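PDB 3GA2: endonuclease V from Bacillus subtilis, which probably nicks double-stranded DNA at the second phosphodiester bond 3' to a deoxyinosine, with magnesium as cofactor, in the repair of deaminated bases. Local coordinates for residues 22-27 / 124-129; 40-45 / 110-115; 118-123 / 171-176; 131-136 / 192-197. The protein carries 1 engineered substitution. All coordinates share one frame; numbering follows the deposited sequence.

Contact 1 (22-27 / 124-129); sequences FNLKNR and NHMGVA
The last turn of helix 14-25 leans, through F22, L24 and K25, on N124 and M126 of the loop that leads into helix 128-136, so that helix 14-25 is fastened to the approach to helix 128-136. In the polar part of the contact the K25 chain starts with CG anti to the backbone N (chi1 -174°) and bends at chi3. Its tip, NZ, donates to N124 OD1 at 2.6 Å. The ammonium sits above the carbonyl plane, 43° out of it, at a C=O...donor angle of 95°. On the other side of the same amide, N124 ND2 stands over one face of the F22 ring, nearest its rim atom CE1 at 3.2 Å, and the ring and amide planes are nearly perpendicular. The apolar part is the meeting of L24 with selenomethionine M126, whose side chains cross at about a right angle. The methyl CE of M126 lies 3.5 Å from L24 CB and equally close to L24 CD1, a tight fit. H131 and F134 of helix 128-136 also pack on M126. Chemically, the lysine charge is taken up by the amide oxygen of N124, but K25 NZ also lies 2.9 Å from N124 ND2, a donor-donor approach that probably offsets part of the gain; the placing of ND2 over the F22 face is probably favourable.

Contact 2 (40-45 / 110-115); sequences NTTAGV and PDVFLF. Engineered in segment 40-45: T42 (natural residue Gly).
The carboxylate of D111, in the loop before strand 113-116, holds the backbone of N40 and T41 at the start of strand 41-52. D111 CB lies 3.5 Å from T41 O; chi1 (-62°) sets CG anti to the carbonyl carbon, and from there OD2 meets the opposite backbone. OD2 accepts two amide hydrogens, from N40 N at 2.8 Å, nearly along the C-O axis, and from T41 N at 3.1 Å, on the anti side and 28° out of the carboxylate plane; the donors come from opposite faces. OD1 takes a hydrogen from a water at 2.6 Å, and the water accepts one from N40 ND2. Beyond this end the backbones pair in parallel. A43 N donates to V112 O, and A43 O receives L114 N at 2.7 Å in an almost straight bond (176° at the hydrogen); V45 N then donates to L114 O. On one side of the sheet A43 CB lies over a face of the F113 ring and touches P110 CB at 3.6 Å, while V45 CG2 rests over the F115 ring, 3.9 Å from its centroid, and meets F113 at the ring edge. On the other side the engineered T42 lies beside V112, CG2 against CG1. Helix 128-136 covers F113 and F115. Such adjacent parallel strands are central to the RNase H-like fold, here leading to D46 and D116, the predicted magnesium ligands.

Contact 3 (118-123 / 171-176); sequences NGYLHY and DGEVYG
A chi1 of -160° puts Y120 CG anti to the backbone N, and the ring extends from there to the backbone of V174 and Y175; Y175 CG is anti to the carbonyl carbon (chi1 -82°), and its ring has its edge against L121 and H122. The two tyrosines thereby join the loop after strand 113-116 to strand 173-179 of the mixed sheet, at a point where the loop makes an inverse gamma turn centred on L121. No direct hydrogen bond crosses the contact. Instead, carbonyl oxygens approach ring edges: V174 O lies 3.7 Å from Y120 CE2 and Y175 O is equally close to CD2, both near the plane of that ring. In return H122 O stands 3.6 Å from Y175 CE1. L121 supplies the apolar part, its CD1 touching Y175 CB at 3.6 Å as the two side chains cross at about a right angle; F189, S191 and I168 of the sheet also pack on this leucine. The ring of H125, further along the same loop, stacks on Y120 and meets Y175. One water donates to Y123 O at 2.8 Å and is only weakly linked to Y175 OH. A second, lying in the plane of the Y120 ring, is hydrogen-bonded to Y120 OH at 2.9 Å and donates to E173 OE1 at 2.7 Å, bridging oxygens that are themselves 4.0 Å apart.

Contact 4 (131-136 / 192-197); sequences HAAFFL and CGNYID
The rings of F134 and Y195 share the amide of N194, whose ND2 lies over one face of each. It stands 3.4 Å above the F134 plane and 3.2 Å above that of Y195, in both cases offset toward the rim. Carbonyl oxygens of helix 128-136 occupy edge positions: H131 O lies in the plane of the F134 ring, and A133 O meets the edge of the Y195 ring, 3.6 Å from CE2. The tyrosine hydroxyl ends near the phenylalanine, with Y195 OH 3.6 Å from F134 CD2. In N194, chi1 of -167° sets CG anti to the backbone N, from where the amide extends between the rings. N194 CB presses on A133 CB at 3.4 Å, a close approach that brings helix 128-136 directly onto N194 of the bulge, where G193 and N194 both face T140 in a classic beta bulge. N194 OD1 is held by N29 N, its main partner, and accepts a weak bond from Y195 N as well. The buried amide is therefore anchored through its oxygen. It lies nearly flat over Y195, while its N-H side is turned toward the F134 face, where a weak N-H...pi attraction is plausible.

Overall arrangement
Helix 128-136 joins three of the contacts. Contacts 1 and 4, with centres about 9 Å apart, meet where M126 CE lies 3.3 Å from F134 CE1. On another side of the helix A132 and L136 pack on F113 and F115, so contact 4 touches contact 2, F115 CZ being 3.5 Å from A132 CB. Contact 3 is linked to contact 1 by probable hydrogen bonds from A129 N to N118 O (2.9 Å) and G127 N to G119 O (3.0 Å), and to contact 4 by another from Y120 N to C192 O. Contact 2 lies nearest the predicted magnesium site: the V45 and F115 side chains are about 6 Å from those of D46 and D116, respectively, whereas the L121 side chain is about 12 Å from that of D116.

Contact 1 (22-27 / 124-129)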
loop_
_atom_site.group_PDB
_atom_site.type_symbol
_atom_site.label_atom_id
_atom_site.label_comp_id
_atom_site.label_asym_id
_atom_site.label_seq_id
_atom_site.Cartn_x
_atom_site.Cartn_y
_atom_site.Cartn_z
ATOM N N PHE A 22 -14.961 3.700 -10.011
ATOM C CA PHE A 22 -15.750 2.737 -10.767
ATOM C C PHE A 22 -15.139 2.409 -12.123
ATOM O O PHE A 22 -15.250 1.283 -12.610
ATOM C CB PHE A 22 -17.187 3.243 -10.923
ATOM C CG PHE A 22 -18.034 3.048 -9.690
ATOM C CD1 PHE A 22 -18.187 1.782 -9.131
ATOM C CD2 PHE A 22 -18.693 4.121 -9.100
ATOM C CE1 PHE A 22 -18.983 1.588 -8.004
ATOM C CE2 PHE A 22 -19.492 3.933 -7.971
ATOM C CZ PHE A 22 -19.637 2.664 -7.425
ATOM N N ASN A 23 -14.482 3.387 -12.730
ATOM C CA ASN A 23 -13.851 3.160 -14.019
ATOM C C ASN A 23 -12.655 2.233 -13.849
ATOM O O ASN A 23 -12.564 1.195 -14.501
ATOM C CB ASN A 23 -13.395 4.490 -14.625
ATOM C CG ASN A 23 -14.544 5.281 -15.221
ATOM O OD1 ASN A 23 -14.395 6.456 -15.564
ATOM N ND2 ASN A 23 -15.695 4.637 -15.358
ATOM N N LEU A 24 -11.740 2.608 -12.963
ATOM C CA LEU A 24 -10.548 1.806 -12.724
ATOM C C LEU A 24 -10.871 0.434 -12.143
ATOM O O LEU A 24 -10.201 -0.550 -12.455
ATOM C CB LEU A 24 -9.600 2.553 -11.788
ATOM C CG LEU A 24 -9.110 3.905 -12.311
ATOM C CD1 LEU A 24 -8.247 4.561 -11.249
ATOM C CD2 LEU A 24 -8.327 3.718 -13.607
ATOM N N LYS A 25 -11.905 0.373 -11.308
ATOM C CA LYS A 25 -12.307 -0.876 -10.678
ATOM C C LYS A 25 -12.602 -1.959 -11.708
ATOM O O LYS A 25 -12.373 -3.139 -11.457
ATOM C CB LYS A 25 -13.537 -0.653 -9.794
ATOM C CG LYS A 25 -13.937 -1.869 -8.985
ATOM C CD LYS A 25 -14.994 -1.541 -7.940
ATOM C CE LYS A 25 -16.302 -1.112 -8.562
ATOM N NZ LYS A 25 -17.349 -0.919 -7.524
ATOM N N ASN A 26 -13.107 -1.564 -12.867
ATOM C CA ASN A 26 -13.415 -2.537 -13.900
ATOM C C ASN A 26 -12.162 -2.944 -14.662
ATOM O O ASN A 26 -12.217 -3.778 -15.564
ATOM C CB ASN A 26 -14.469 -1.974 -14.857
ATOM C CG ASN A 26 -15.808 -1.758 -14.176
ATOM O OD1 ASN A 26 -16.364 -2.678 -13.570
ATOM N ND2 ASN A 26 -16.334 -0.544 -14.272
ATOM N N ARG A 27 -11.030 -2.359 -14.285
ATOM C CA ARG A 27 -9.756 -2.663 -14.930
ATOM C C ARG A 27 -8.826 -3.443 -13.996
ATOM O O ARG A 27 -7.633 -3.578 -14.264
ATOM C CB ARG A 27 -9.077 -1.366 -15.386
ATOM C CG ARG A 27 -9.842 -0.614 -16.469
ATOM C CD ARG A 27 -9.195 0.730 -16.785
ATOM N NE ARG A 27 -7.786 0.586 -17.153
ATOM C CZ ARG A 27 -6.971 1.601 -17.428
ATOM N NH1 ARG A 27 -7.416 2.851 -17.382
ATOM N NH2 ARG A 27 -5.704 1.366 -17.740
ATOM N N ASN A 124 -14.859 -0.488 -2.111
ATOM C CA ASN A 124 -15.085 -0.601 -3.540
ATOM C C ASN A 124 -13.871 -1.185 -4.249
ATOM O O ASN A 124 -13.603 -0.866 -5.408
ATOM C CB ASN A 124 -15.443 0.775 -4.104
ATOM C CG ASN A 124 -16.475 0.699 -5.205
ATOM O OD1 ASN A 124 -17.455 -0.036 -5.096
ATOM N ND2 ASN A 124 -16.270 1.468 -6.268
ATOM N N HIS A 125 -13.149 -2.051 -3.540
ATOM C CA HIS A 125 -11.948 -2.698 -4.072
ATOM C C HIS A 125 -11.009 -1.650 -4.651
ATOM O O HIS A 125 -10.234 -1.934 -5.558
ATOM C CB HIS A 125 -12.335 -3.708 -5.162
ATOM C CG HIS A 125 -13.081 -4.900 -4.644
ATOM N ND1 HIS A 125 -14.139 -5.471 -5.319
ATOM C CD2 HIS A 125 -12.913 -5.641 -3.521
ATOM C CE1 HIS A 125 -14.592 -6.507 -4.636
ATOM N NE2 HIS A 125 -13.865 -6.631 -3.541
HETATM N N MSE A 126 -11.061 -0.435 -4.120
HETATM C CA MSE A 126 -10.214 0.611 -4.663
HETATM C C MSE A 126 -9.317 1.299 -3.636
HETATM O O MSE A 126 -9.193 2.525 -3.631
HETATM C CB MSE A 126 -11.092 1.629 -5.390
HETATM C CG MSE A 126 -10.417 2.319 -6.564
HETATM SE SE MSE A 126 -9.649 1.094 -7.873
HETATM C CE MSE A 126 -8.346 2.314 -8.580
ATOM N N GLY A 127 -8.704 0.502 -2.761
ATOM C CA GLY A 127 -7.792 1.046 -1.770
ATOM C C GLY A 127 -6.545 1.567 -2.476
ATOM O O GLY A 127 -6.291 1.230 -3.636
ATOM N N VAL A 128 -5.757 2.374 -1.772
ATOM C CA VAL A 128 -4.549 2.977 -2.332
ATOM C C VAL A 128 -3.604 2.010 -3.056
ATOM O O VAL A 128 -3.081 2.334 -4.127
ATOM C CB VAL A 128 -3.761 3.765 -1.228
ATOM C CG1 VAL A 128 -3.207 2.808 -0.187
ATOM C CG2 VAL A 128 -2.642 4.596 -1.858
ATOM N N ALA A 129 -3.388 0.820 -2.501
ATOM C CA ALA A 129 -2.491 -0.132 -3.157
ATOM C C ALA A 129 -2.991 -0.498 -4.558
ATOM O O ALA A 129 -2.212 -0.573 -5.512
ATOM C CB ALA A 129 -2.338 -1.396 -2.305
#

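Contact 2 (40-45 / 110-115)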
loop_
_atom_site.group_PDB
_atom_site.type_symbol
_atom_site.label_atom_id
_atom_site.label_comp_id
_atom_site.label_asym_id
_atom_site.label_seq_id
_atom_site.Cartn_x
_atom_site.Cartn_y
_atom_site.Cartn_z
ATOM N N ASN A 40 13.533 -9.452 -8.936
ATOM C CA ASN A 40 14.823 -8.845 -8.630
ATOM C C ASN A 40 14.748 -7.847 -7.475
ATOM O O ASN A 40 15.658 -7.772 -6.649
ATOM C CB ASN A 40 15.383 -8.120 -9.863
ATOM C CG ASN A 40 15.606 -9.048 -11.047
ATOM O OD1 ASN A 40 16.333 -10.035 -10.948
ATOM N ND2 ASN A 40 14.982 -8.728 -12.180
ATOM N N THR A 41 13.668 -7.075 -7.427
ATOM C CA THR A 41 13.494 -6.071 -6.387
ATOM C C THR A 41 12.041 -5.937 -5.923
ATOM O O THR A 41 11.106 -6.305 -6.635
ATOM C CB THR A 41 13.950 -4.682 -6.890
ATOM O OG1 THR A 41 13.238 -4.355 -8.091
ATOM C CG2 THR A 41 15.438 -4.673 -7.172
ATOM N N THR A 42 11.864 -5.424 -4.712
ATOM C CA THR A 42 10.537 -5.185 -4.164
ATOM C C THR A 42 10.642 -3.819 -3.487
ATOM O O THR A 42 11.677 -3.480 -2.903
ATOM C CB THR A 42 10.095 -6.282 -3.137
ATOM O OG1 THR A 42 10.788 -6.110 -1.900
ATOM C CG2 THR A 42 10.384 -7.670 -3.673
ATOM N N ALA A 43 9.596 -3.009 -3.594
ATOM C CA ALA A 43 9.625 -1.692 -2.975
ATOM C C ALA A 43 8.548 -1.585 -1.911
ATOM O O ALA A 43 7.548 -2.305 -1.950
ATOM C CB ALA A 43 9.431 -0.605 -4.041
ATOM N N GLY A 44 8.772 -0.689 -0.960
ATOM C CA GLY A 44 7.812 -0.472 0.106
ATOM C C GLY A 44 7.402 0.984 0.069
ATOM O O GLY A 44 8.248 1.857 -0.113
ATOM N N VAL A 45 6.110 1.250 0.247
ATOM C CA VAL A 45 5.596 2.610 0.208
ATOM C C VAL A 45 4.826 2.950 1.476
ATOM O O VAL A 45 4.003 2.162 1.953
ATOM C CB VAL A 45 4.624 2.811 -0.981
ATOM C CG1 VAL A 45 4.339 4.292 -1.185
ATOM C CG2 VAL A 45 5.209 2.199 -2.243
ATOM N N PRO A 110 11.259 -1.139 -9.496
ATOM C CA PRO A 110 10.776 -2.232 -8.649
ATOM C C PRO A 110 9.802 -3.145 -9.375
ATOM O O PRO A 110 8.945 -2.671 -10.124
ATOM C CB PRO A 110 10.121 -1.501 -7.479
ATOM C CG PRO A 110 10.925 -0.223 -7.388
ATOM C CD PRO A 110 11.047 0.166 -8.848
ATOM N N ASP A 111 9.940 -4.453 -9.155
ATOM C CA ASP A 111 9.054 -5.440 -9.782
ATOM C C ASP A 111 7.701 -5.514 -9.077
ATOM O O ASP A 111 6.712 -5.945 -9.670
ATOM C CB ASP A 111 9.676 -6.840 -9.759
ATOM C CG ASP A 111 10.976 -6.926 -10.544
ATOM O OD1 ASP A 111 10.989 -6.561 -11.738
ATOM O OD2 ASP A 111 11.980 -7.375 -9.957
ATOM N N VAL A 112 7.671 -5.116 -7.807
ATOM C CA VAL A 112 6.444 -5.132 -7.010
ATOM C C VAL A 112 6.516 -4.088 -5.900
ATOM O O VAL A 112 7.577 -3.866 -5.317
ATOM C CB VAL A 112 6.198 -6.520 -6.358
ATOM C CG1 VAL A 112 7.355 -6.883 -5.452
ATOM C CG2 VAL A 112 4.896 -6.501 -5.556
ATOM N N PHE A 113 5.384 -3.448 -5.616
ATOM C CA PHE A 113 5.316 -2.425 -4.577
ATOM C C PHE A 113 4.380 -2.838 -3.453
ATOM O O PHE A 113 3.215 -3.140 -3.698
ATOM C CB PHE A 113 4.799 -1.096 -5.142
ATOM C CG PHE A 113 5.760 -0.386 -6.053
ATOM C CD1 PHE A 113 6.359 0.809 -5.655
ATOM C CD2 PHE A 113 6.014 -0.869 -7.332
ATOM C CE1 PHE A 113 7.190 1.515 -6.520
ATOM C CE2 PHE A 113 6.845 -0.166 -8.205
ATOM C CZ PHE A 113 7.435 1.032 -7.796
ATOM N N LEU A 114 4.884 -2.860 -2.226
ATOM C CA LEU A 114 4.047 -3.204 -1.085
ATOM C C LEU A 114 3.704 -1.892 -0.375
ATOM O O LEU A 114 4.585 -1.104 -0.036
ATOM C CB LEU A 114 4.769 -4.163 -0.127
ATOM C CG LEU A 114 5.036 -5.599 -0.608
ATOM C CD1 LEU A 114 6.334 -5.653 -1.399
ATOM C CD2 LEU A 114 5.138 -6.527 0.602
ATOM N N PHE A 115 2.418 -1.664 -0.156
ATOM C CA PHE A 115 1.951 -0.439 0.467
ATOM C C PHE A 115 1.490 -0.576 1.901
ATOM O O PHE A 115 0.857 -1.567 2.262
ATOM C CB PHE A 115 0.777 0.135 -0.330
ATOM C CG PHE A 115 1.152 0.671 -1.673
ATOM C CD1 PHE A 115 1.461 -0.187 -2.721
ATOM C CD2 PHE A 115 1.182 2.043 -1.892
ATOM C CE1 PHE A 115 1.793 0.316 -3.974
ATOM C CE2 PHE A 115 1.513 2.561 -3.141
ATOM C CZ PHE A 115 1.820 1.694 -4.187
HETATM O O HOH W 1 13.255 -6.252 -12.992
#

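Contact 3 (118-123 / 171-176)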
loop_
_atom_site.group_PDB
_atom_site.type_symbol
_atom_site.label_atom_id
_atom_site.label_comp_id
_atom_site.label_asym_id
_atom_site.label_seq_id
_atom_site.Cartn_x
_atom_site.Cartn_y
_atom_site.Cartn_z
ATOM N N ASN A 118 -4.471 -0.522 2.470
ATOM C CA ASN A 118 -5.273 -1.523 1.778
ATOM C C ASN A 118 -5.239 -1.451 0.260
ATOM O O ASN A 118 -4.895 -0.426 -0.333
ATOM C CB ASN A 118 -6.742 -1.446 2.205
ATOM C CG ASN A 118 -6.962 -1.895 3.632
ATOM O OD1 ASN A 118 -6.670 -3.036 3.989
ATOM N ND2 ASN A 118 -7.492 -0.997 4.459
ATOM N N GLY A 119 -5.626 -2.563 -0.356
ATOM C CA GLY A 119 -5.695 -2.652 -1.803
ATOM C C GLY A 119 -7.108 -3.090 -2.135
ATOM O O GLY A 119 -8.053 -2.314 -2.005
ATOM N N TYR A 120 -7.255 -4.349 -2.534
ATOM C CA TYR A 120 -8.550 -4.918 -2.896
ATOM C C TYR A 120 -9.498 -4.980 -1.686
ATOM O O TYR A 120 -10.717 -4.957 -1.838
ATOM C CB TYR A 120 -8.338 -6.317 -3.473
ATOM C CG TYR A 120 -9.484 -6.842 -4.307
ATOM C CD1 TYR A 120 -9.816 -6.241 -5.524
ATOM C CD2 TYR A 120 -10.232 -7.938 -3.886
ATOM C CE1 TYR A 120 -10.867 -6.717 -6.303
ATOM C CE2 TYR A 120 -11.293 -8.425 -4.657
ATOM C CZ TYR A 120 -11.602 -7.808 -5.863
ATOM O OH TYR A 120 -12.650 -8.269 -6.626
ATOM N N LEU A 121 -8.936 -5.069 -0.486
ATOM C CA LEU A 121 -9.744 -5.109 0.730
ATOM C C LEU A 121 -10.193 -3.684 1.007
ATOM O O LEU A 121 -9.609 -2.969 1.826
ATOM C CB LEU A 121 -8.909 -5.636 1.890
ATOM C CG LEU A 121 -9.503 -5.708 3.297
ATOM C CD1 LEU A 121 -10.688 -6.676 3.381
ATOM C CD2 LEU A 121 -8.387 -6.155 4.213
ATOM N N HIS A 122 -11.239 -3.277 0.300
ATOM C CA HIS A 122 -11.763 -1.928 0.424
ATOM C C HIS A 122 -13.212 -1.915 -0.042
ATOM O O HIS A 122 -13.594 -2.714 -0.898
ATOM C CB HIS A 122 -10.904 -0.986 -0.430
ATOM C CG HIS A 122 -11.440 0.405 -0.528
ATOM N ND1 HIS A 122 -12.351 0.782 -1.488
ATOM C CD2 HIS A 122 -11.212 1.502 0.233
ATOM C CE1 HIS A 122 -12.663 2.055 -1.316
ATOM N NE2 HIS A 122 -11.987 2.514 -0.280
ATOM N N TYR A 123 -14.003 -1.007 0.530
ATOM C CA TYR A 123 -15.426 -0.859 0.214
ATOM C C TYR A 123 -15.720 -1.034 -1.267
ATOM O O TYR A 123 -16.717 -1.641 -1.646
ATOM C CB TYR A 123 -15.941 0.528 0.633
ATOM C CG TYR A 123 -15.743 0.882 2.091
ATOM C CD1 TYR A 123 -14.925 1.952 2.463
ATOM C CD2 TYR A 123 -16.377 0.155 3.100
ATOM C CE1 TYR A 123 -14.741 2.287 3.807
ATOM C CE2 TYR A 123 -16.197 0.482 4.446
ATOM C CZ TYR A 123 -15.380 1.545 4.792
ATOM O OH TYR A 123 -15.188 1.854 6.122
ATOM N N ASP A 171 -19.943 -11.288 0.771
ATOM C CA ASP A 171 -20.809 -11.597 -0.371
ATOM C C ASP A 171 -20.248 -12.759 -1.186
ATOM O O ASP A 171 -20.409 -12.805 -2.406
ATOM C CB ASP A 171 -20.970 -10.384 -1.297
ATOM C CG ASP A 171 -21.718 -9.240 -0.640
ATOM O OD1 ASP A 171 -22.710 -9.509 0.073
ATOM O OD2 ASP A 171 -21.325 -8.074 -0.856
ATOM N N GLY A 172 -19.578 -13.694 -0.521
ATOM C CA GLY A 172 -19.028 -14.840 -1.230
ATOM C C GLY A 172 -17.778 -14.531 -2.031
ATOM O O GLY A 172 -17.362 -15.329 -2.867
ATOM N N GLU A 173 -17.175 -13.373 -1.786
ATOM C CA GLU A 173 -15.957 -12.998 -2.493
ATOM C C GLU A 173 -14.816 -12.769 -1.521
ATOM O O GLU A 173 -15.012 -12.237 -0.426
ATOM C CB GLU A 173 -16.194 -11.745 -3.338
ATOM C CG GLU A 173 -16.839 -12.053 -4.677
ATOM C CD GLU A 173 -17.043 -10.825 -5.539
ATOM O OE1 GLU A 173 -16.108 -9.999 -5.630
ATOM O OE2 GLU A 173 -18.135 -10.697 -6.137
ATOM N N VAL A 174 -13.620 -13.185 -1.915
ATOM C CA VAL A 174 -12.456 -13.013 -1.062
ATOM C C VAL A 174 -11.866 -11.620 -1.236
ATOM O O VAL A 174 -11.305 -11.308 -2.284
ATOM C CB VAL A 174 -11.355 -14.037 -1.392
ATOM C CG1 VAL A 174 -10.121 -13.743 -0.549
ATOM C CG2 VAL A 174 -11.854 -15.445 -1.130
ATOM N N TYR A 175 -11.987 -10.783 -0.213
ATOM C CA TYR A 175 -11.431 -9.432 -0.287
ATOM C C TYR A 175 -9.955 -9.399 0.083
ATOM O O TYR A 175 -9.202 -8.566 -0.419
ATOM C CB TYR A 175 -12.193 -8.471 0.631
ATOM C CG TYR A 175 -13.469 -7.917 0.036
ATOM C CD1 TYR A 175 -13.733 -6.543 0.066
ATOM C CD2 TYR A 175 -14.418 -8.757 -0.542
ATOM C CE1 TYR A 175 -14.911 -6.017 -0.467
ATOM C CE2 TYR A 175 -15.601 -8.243 -1.078
ATOM C CZ TYR A 175 -15.839 -6.879 -1.039
ATOM O OH TYR A 175 -16.989 -6.375 -1.594
ATOM N N GLY A 176 -9.552 -10.307 0.968
ATOM C CA GLY A 176 -8.170 -10.367 1.408
ATOM C C GLY A 176 -8.004 -11.382 2.531
ATOM O O GLY A 176 -8.847 -12.260 2.701
HETATM O O HOH W 2 -13.609 -10.891 -5.746
HETATM O O HOH W 3 -18.471 -3.481 -0.586
#

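Contact 4 (131-136 / 192-197)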
loop_
_atom_site.group_PDB
_atom_site.type_symbol
_atom_site.label_atom_id
_atom_site.label_comp_id
_atom_site.label_asym_id
_atom_site.label_seq_id
_atom_site.Cartn_x
_atom_site.Cartn_y
_atom_site.Cartn_z
ATOM N N HIS A 131 -5.328 1.255 -6.400
ATOM C CA HIS A 131 -5.388 2.491 -7.163
ATOM C C HIS A 131 -4.010 2.917 -7.691
ATOM O O HIS A 131 -3.866 3.245 -8.871
ATOM C CB HIS A 131 -5.995 3.600 -6.287
ATOM C CG HIS A 131 -6.526 4.768 -7.060
ATOM N ND1 HIS A 131 -7.351 5.720 -6.496
ATOM C CD2 HIS A 131 -6.348 5.143 -8.349
ATOM C CE1 HIS A 131 -7.654 6.630 -7.404
ATOM N NE2 HIS A 131 -7.058 6.304 -8.538
ATOM N N ALA A 132 -3.002 2.911 -6.825
ATOM C CA ALA A 132 -1.653 3.295 -7.229
ATOM C C ALA A 132 -1.101 2.393 -8.333
ATOM O O ALA A 132 -0.305 2.833 -9.163
ATOM C CB ALA A 132 -0.718 3.266 -6.022
ATOM N N ALA A 133 -1.527 1.135 -8.346
ATOM C CA ALA A 133 -1.042 0.187 -9.344
ATOM C C ALA A 133 -1.217 0.684 -10.773
ATOM O O ALA A 133 -0.327 0.514 -11.603
ATOM C CB ALA A 133 -1.734 -1.150 -9.176
ATOM N N PHE A 134 -2.359 1.298 -11.066
ATOM C CA PHE A 134 -2.589 1.788 -12.417
ATOM C C PHE A 134 -1.530 2.801 -12.831
ATOM O O PHE A 134 -1.035 2.758 -13.955
ATOM C CB PHE A 134 -3.983 2.402 -12.543
ATOM C CG PHE A 134 -5.093 1.430 -12.282
ATOM C CD1 PHE A 134 -5.704 1.372 -11.036
ATOM C CD2 PHE A 134 -5.513 0.560 -13.276
ATOM C CE1 PHE A 134 -6.724 0.454 -10.780
ATOM C CE2 PHE A 134 -6.532 -0.362 -13.033
ATOM C CZ PHE A 134 -7.136 -0.414 -11.782
ATOM N N PHE A 135 -1.169 3.705 -11.928
ATOM C CA PHE A 135 -0.154 4.698 -12.250
ATOM C C PHE A 135 1.234 4.077 -12.386
ATOM O O PHE A 135 1.985 4.409 -13.304
ATOM C CB PHE A 135 -0.092 5.787 -11.183
ATOM C CG PHE A 135 -1.252 6.735 -11.203
ATOM C CD1 PHE A 135 -2.443 6.416 -10.560
ATOM C CD2 PHE A 135 -1.136 7.975 -11.827
ATOM C CE1 PHE A 135 -3.507 7.322 -10.528
ATOM C CE2 PHE A 135 -2.189 8.890 -11.804
ATOM C CZ PHE A 135 -3.379 8.562 -11.151
ATOM N N LEU A 136 1.569 3.177 -11.467
ATOM C CA LEU A 136 2.874 2.523 -11.463
ATOM C C LEU A 136 3.052 1.477 -12.558
ATOM O O LEU A 136 4.175 1.191 -12.971
ATOM C CB LEU A 136 3.129 1.866 -10.101
ATOM C CG LEU A 136 3.046 2.733 -8.844
ATOM C CD1 LEU A 136 3.248 1.865 -7.598
ATOM C CD2 LEU A 136 4.106 3.829 -8.899
ATOM N N CYS A 192 -4.650 -8.102 -2.339
ATOM C CA CYS A 192 -3.927 -7.897 -3.574
ATOM C C CYS A 192 -4.071 -6.414 -3.831
ATOM O O CYS A 192 -5.006 -5.780 -3.342
ATOM C CB CYS A 192 -4.592 -8.627 -4.742
ATOM S SG CYS A 192 -4.475 -10.407 -4.716
ATOM N N GLY A 193 -3.130 -5.863 -4.580
ATOM C CA GLY A 193 -3.215 -4.469 -4.963
ATOM C C GLY A 193 -3.846 -4.607 -6.338
ATOM O O GLY A 193 -5.064 -4.514 -6.481
ATOM N N ASN A 194 -3.015 -4.856 -7.345
ATOM C CA ASN A 194 -3.489 -5.085 -8.712
ATOM C C ASN A 194 -2.383 -5.806 -9.473
ATOM O O ASN A 194 -1.209 -5.702 -9.117
ATOM C CB ASN A 194 -3.856 -3.766 -9.414
ATOM C CG ASN A 194 -4.637 -3.989 -10.709
ATOM O OD1 ASN A 194 -5.160 -5.078 -10.948
ATOM N ND2 ASN A 194 -4.723 -2.953 -11.543
ATOM N N TYR A 195 -2.767 -6.576 -10.487
ATOM C CA TYR A 195 -1.809 -7.306 -11.311
ATOM C C TYR A 195 -1.091 -8.446 -10.585
ATOM O O TYR A 195 0.065 -8.752 -10.881
ATOM C CB TYR A 195 -0.771 -6.330 -11.880
ATOM C CG TYR A 195 -1.370 -5.111 -12.541
ATOM C CD1 TYR A 195 -2.366 -5.234 -13.498
ATOM C CD2 TYR A 195 -0.922 -3.834 -12.225
ATOM C CE1 TYR A 195 -2.904 -4.112 -14.129
ATOM C CE2 TYR A 195 -1.448 -2.708 -12.847
ATOM C CZ TYR A 195 -2.436 -2.851 -13.797
ATOM O OH TYR A 195 -2.943 -1.727 -14.419
ATOM N N ILE A 196 -1.781 -9.079 -9.642
ATOM C CA ILE A 196 -1.193 -10.172 -8.875
ATOM C C ILE A 196 -2.298 -10.904 -8.111
ATOM O O ILE A 196 -3.263 -10.279 -7.667
ATOM C CB ILE A 196 -0.154 -9.610 -7.879
ATOM C CG1 ILE A 196 0.528 -10.734 -7.107
ATOM C CG2 ILE A 196 -0.849 -8.661 -6.900
ATOM C CD1 ILE A 196 1.635 -10.226 -6.168
ATOM N N ASP A 197 -2.162 -12.223 -7.964
ATOM C CA ASP A 197 -3.161 -13.007 -7.243
ATOM C C ASP A 197 -2.891 -13.032 -5.739
ATOM O O ASP A 197 -1.819 -12.631 -5.275
ATOM C CB ASP A 197 -3.252 -14.440 -7.793
ATOM C CG ASP A 197 -1.949 -15.207 -7.690
ATOM O OD1 ASP A 197 -1.137 -14.933 -6.793
ATOM O OD2 ASP A 197 -1.743 -16.120 -8.515
#